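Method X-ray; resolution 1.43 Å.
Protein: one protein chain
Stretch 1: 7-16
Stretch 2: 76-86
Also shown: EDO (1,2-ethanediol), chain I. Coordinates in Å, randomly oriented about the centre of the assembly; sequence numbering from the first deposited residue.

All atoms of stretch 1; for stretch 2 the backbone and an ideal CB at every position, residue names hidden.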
# COMPACT_ATOMS: atom_id res chain seq x y z
N SER A 7 40.20 -17.90 -30.79
CA SER A 7 39.97 -18.76 -29.58
C SER A 7 38.96 -18.12 -28.63
O SER A 7 39.18 -17.02 -28.12
CB SER A 7 41.27 -19.03 -28.82
OG SER A 7 40.99 -19.66 -27.58
N LEU A 8 37.87 -18.84 -28.39
CA LEU A 8 36.75 -18.35 -27.57
C LEU A 8 36.50 -19.32 -26.42
O LEU A 8 36.14 -20.49 -26.63
CB LEU A 8 35.50 -18.17 -28.43
CG LEU A 8 34.23 -17.70 -27.70
CD1 LEU A 8 34.37 -16.28 -27.15
CD2 LEU A 8 33.03 -17.79 -28.63
N GLU A 9 36.67 -18.83 -25.20
CA GLU A 9 36.59 -19.66 -24.01
C GLU A 9 35.67 -19.06 -22.95
O GLU A 9 35.63 -17.83 -22.71
CB GLU A 9 37.99 -19.92 -23.45
CG GLU A 9 38.93 -20.55 -24.48
CD GLU A 9 40.13 -21.25 -23.87
OE1 GLU A 9 40.56 -20.85 -22.77
OE2 GLU A 9 40.64 -22.19 -24.51
N VAL A 10 34.87 -19.94 -22.35
CA VAL A 10 34.05 -19.60 -21.19
C VAL A 10 34.13 -20.72 -20.18
O VAL A 10 33.82 -21.87 -20.51
CB VAL A 10 32.58 -19.40 -21.58
CG1 VAL A 10 31.73 -19.12 -20.33
CG2 VAL A 10 32.44 -18.28 -22.59
N ALA A 11 34.55 -20.38 -18.97
CA ALA A 11 34.73 -21.36 -17.89
C ALA A 11 33.46 -22.18 -17.64
O ALA A 11 32.33 -21.67 -17.80
CB ALA A 11 35.21 -20.70 -16.60
N GLN A 12 33.65 -23.45 -17.29
CA GLN A 12 32.53 -24.40 -17.08
C GLN A 12 31.53 -23.89 -16.04
O GLN A 12 30.31 -24.09 -16.19
CB GLN A 12 33.03 -25.81 -16.71
CG GLN A 12 31.93 -26.86 -16.64
CD GLN A 12 31.20 -27.06 -17.97
OE1 GLN A 12 31.81 -27.06 -19.04
NE2 GLN A 12 29.89 -27.28 -17.90
N GLU A 13 32.03 -23.22 -15.00
CA GLU A 13 31.19 -22.63 -13.95
C GLU A 13 30.13 -21.66 -14.49
O GLU A 13 29.13 -21.39 -13.83
CB GLU A 13 32.05 -21.91 -12.90
CG GLU A 13 32.80 -20.70 -13.44
CD GLU A 13 33.81 -20.14 -12.47
OE1 GLU A 13 33.38 -19.55 -11.45
OE2 GLU A 13 35.03 -20.28 -12.72
N TYR A 14 30.36 -21.11 -15.69
CA TYR A 14 29.42 -20.15 -16.30
C TYR A 14 28.46 -20.74 -17.34
O TYR A 14 27.67 -20.01 -17.91
CB TYR A 14 30.16 -18.97 -16.93
CG TYR A 14 31.07 -18.21 -16.00
CD1 TYR A 14 30.60 -17.71 -14.79
CD2 TYR A 14 32.42 -18.02 -16.31
CE1 TYR A 14 31.43 -17.01 -13.93
CE2 TYR A 14 33.27 -17.32 -15.45
CZ TYR A 14 32.77 -16.81 -14.26
OH TYR A 14 33.58 -16.12 -13.41
N ARG A 15 28.50 -22.07 -17.55
CA ARG A 15 27.79 -22.68 -18.67
C ARG A 15 26.32 -23.01 -18.34
O ARG A 15 25.48 -23.21 -19.23
CB ARG A 15 28.51 -23.96 -19.11
CG ARG A 15 29.94 -23.75 -19.57
CD ARG A 15 30.01 -23.00 -20.88
NE ARG A 15 31.37 -22.98 -21.43
CZ ARG A 15 31.81 -23.75 -22.42
NH1 ARG A 15 31.00 -24.64 -23.00
NH2 ARG A 15 33.06 -23.63 -22.86
N ASN A 16 26.04 -23.05 -17.04
CA ASN A 16 24.70 -23.38 -16.54
C ASN A 16 24.35 -22.49 -15.37
O ASN A 16 24.66 -22.79 -14.22
CB ASN A 16 24.62 -24.86 -16.15
CG ASN A 16 24.88 -25.78 -17.33
OD1 ASN A 16 23.99 -26.05 -18.15
ND2 ASN A 16 26.12 -26.24 -17.45
N UNK A 76 24.06 -17.04 -26.13
CA UNK A 76 24.97 -17.53 -27.16
C UNK A 76 26.10 -16.57 -27.38
O UNK A 76 25.89 -15.39 -27.72
CB UNK A 76 24.23 -17.77 -28.48
N UNK A 77 27.31 -17.07 -27.13
CA UNK A 77 28.55 -16.31 -27.37
C UNK A 77 29.18 -16.83 -28.67
O UNK A 77 29.38 -18.03 -28.83
CB UNK A 77 29.52 -16.44 -26.20
N UNK A 78 29.51 -15.92 -29.58
CA UNK A 78 30.03 -16.33 -30.88
C UNK A 78 31.20 -15.48 -31.34
O UNK A 78 31.36 -14.34 -30.93
CB UNK A 78 28.92 -16.27 -31.93
N UNK A 79 32.01 -16.07 -32.21
CA UNK A 79 33.14 -15.37 -32.80
C UNK A 79 33.45 -16.03 -34.14
O UNK A 79 33.20 -17.22 -34.32
CB UNK A 79 34.36 -15.39 -31.87
N UNK A 80 33.99 -15.24 -35.05
CA UNK A 80 34.29 -15.68 -36.40
C UNK A 80 35.25 -16.85 -36.36
O UNK A 80 36.27 -16.81 -35.67
CB UNK A 80 34.87 -14.53 -37.23
N UNK A 81 34.89 -17.91 -37.09
CA UNK A 81 35.70 -19.13 -37.18
C UNK A 81 35.86 -19.95 -35.90
O UNK A 81 36.73 -20.83 -35.83
CB UNK A 81 37.10 -18.75 -37.67
N UNK A 82 35.04 -19.66 -34.89
CA UNK A 82 35.08 -20.37 -33.61
C UNK A 82 33.71 -21.00 -33.36
O UNK A 82 32.71 -20.44 -33.80
CB UNK A 82 35.47 -19.43 -32.47
N UNK A 83 33.66 -22.15 -32.66
CA UNK A 83 32.34 -22.69 -32.32
C UNK A 83 31.60 -21.80 -31.32
O UNK A 83 32.22 -21.23 -30.43
CB UNK A 83 32.48 -24.10 -31.75
N UNK A 84 30.29 -21.68 -31.49
CA UNK A 84 29.45 -20.98 -30.49
C UNK A 84 29.57 -21.65 -29.13
O UNK A 84 29.70 -22.88 -29.01
CB UNK A 84 27.98 -20.96 -30.93
N UNK A 85 29.52 -20.81 -28.10
CA UNK A 85 29.37 -21.27 -26.74
C UNK A 85 27.96 -20.87 -26.30
O UNK A 85 27.55 -19.71 -26.42
CB UNK A 85 30.45 -20.69 -25.82
N UNK A 86 27.22 -21.86 -25.82
CA UNK A 86 25.80 -21.64 -25.51
C UNK A 86 25.56 -21.97 -24.05
O UNK A 86 25.66 -23.13 -23.62
CB UNK A 86 24.89 -22.48 -26.41
C1 EDO I . 32.87 -13.34 -11.83
O1 EDO I . 33.15 -14.70 -11.46
C2 EDO I . 32.28 -12.65 -10.61
O2 EDO I . 33.30 -12.52 -9.65

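Position 76 lies in a strand, and nothing of stretch 1 comes within 5.5 Å of its ideal CB. Stretch 1 therefore sets no demand; a beta-branched residue would suit the extended backbone, and the deposited residue is Thr-76.

At 77 the CA-to-CB bond points toward stretch 1, and the ideal CB is 4.5 Å from Leu-8 CD2 and 5.0 Å from Val-10 CG2. Two aliphatic groups with no polar partner call for a compact apolar side chain; valine, isoleucine or leucine could serve. It is Val-77, whose CG1 lies 3.9 Å from Leu-8 CD1. Its backbone pairs with that of position 85, with 77 N to 85 O at 2.7 Å and 85 N to 77 O at 2.9 Å.

Position 78 points away, so polar or small residues are acceptable; it is Ser-78.

At 79 the bond turns toward stretch 1 again, and the ideal CB is already 4.2 Å from Leu-8 CD2. A small apolar residue makes the contact without reaching further. Ala-79 does this with its methyl alone.

Positions 80 and 81 form the middle of a type II turn, closed by a hydrogen bond of 3.1 Å from N of position 82 to Ala-79 O, and both are out of reach of stretch 1. Position 80 could hold many residues and is Ser-80. At 81 phi is 66°, which by itself favours glycine, with asparagine a possible alternative; it is Gly-81.

Position 82 points toward stretch 1, its ideal CB 4.2 Å from Leu-8 CB. A small apolar group suits, and Ala-82 packs its CB against that atom.

At 83 the bond runs sideways, and phi of -67° is compatible with proline, not exclusively. Pro-83 contributes chiefly through its backbone: a water donates to Pro-83 O (2.7 Å) and to Leu-8 O (3.1 Å), bridging two carbonyls that cannot bond to each other.

Position 84 points away, where a polar residue is natural; it is Asp-84.

Position 85 faces Leu-8, Val-10 and the Arg-15 guanidinium, so a long, branched aliphatic chain is favoured, with leucine or isoleucine plausible. Ile-85 places CD1 3.8 Å from Val-10 CG2 and 4.0 Å from Leu-8 CG. Its CG2 lies over one guanidinium face, 3.7 Å from Arg-15 NE, while Arg-15 NE and NH2 donate to Val-10 O.

Position 86 points away and tolerates many residues, beta-branched ones suiting the strand. It is Ile-86, whose O shares a water with Arg-15 O.

Stretch 2, residues 76-86: TVSASGAPDII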
# COMPACT_ATOMS: atom_id res chain seq x y z
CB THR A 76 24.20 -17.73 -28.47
OG1 THR A 76 23.23 -18.76 -28.26
CG2 THR A 76 25.12 -18.16 -29.64
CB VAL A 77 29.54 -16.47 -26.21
CG1 VAL A 77 30.67 -15.47 -26.35
CG2 VAL A 77 28.83 -16.31 -24.85
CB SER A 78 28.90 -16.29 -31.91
OG SER A 78 28.39 -15.00 -32.06
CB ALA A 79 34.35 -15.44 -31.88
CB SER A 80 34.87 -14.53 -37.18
OG SER A 80 33.88 -13.57 -37.45
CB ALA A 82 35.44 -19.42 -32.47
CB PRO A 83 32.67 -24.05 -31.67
CG PRO A 83 34.11 -24.31 -31.91
CD PRO A 83 34.75 -22.96 -32.10
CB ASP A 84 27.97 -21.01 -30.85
CG ASP A 84 27.61 -20.13 -32.02
OD1 ASP A 84 28.46 -19.38 -32.56
OD2 ASP A 84 26.42 -20.19 -32.41
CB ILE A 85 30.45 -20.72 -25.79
CG1 ILE A 85 31.81 -21.30 -26.19
CG2 ILE A 85 30.10 -21.04 -24.33
CD1 ILE A 85 32.99 -20.78 -25.39
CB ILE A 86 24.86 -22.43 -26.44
CG1 ILE A 86 25.19 -22.05 -27.90
CG2 ILE A 86 23.42 -22.08 -26.09
CD1 ILE A 86 24.41 -22.78 -28.97
O HOH W 1 34.47 -21.61 -28.98
O HOH W 2 25.79 -24.84 -21.61
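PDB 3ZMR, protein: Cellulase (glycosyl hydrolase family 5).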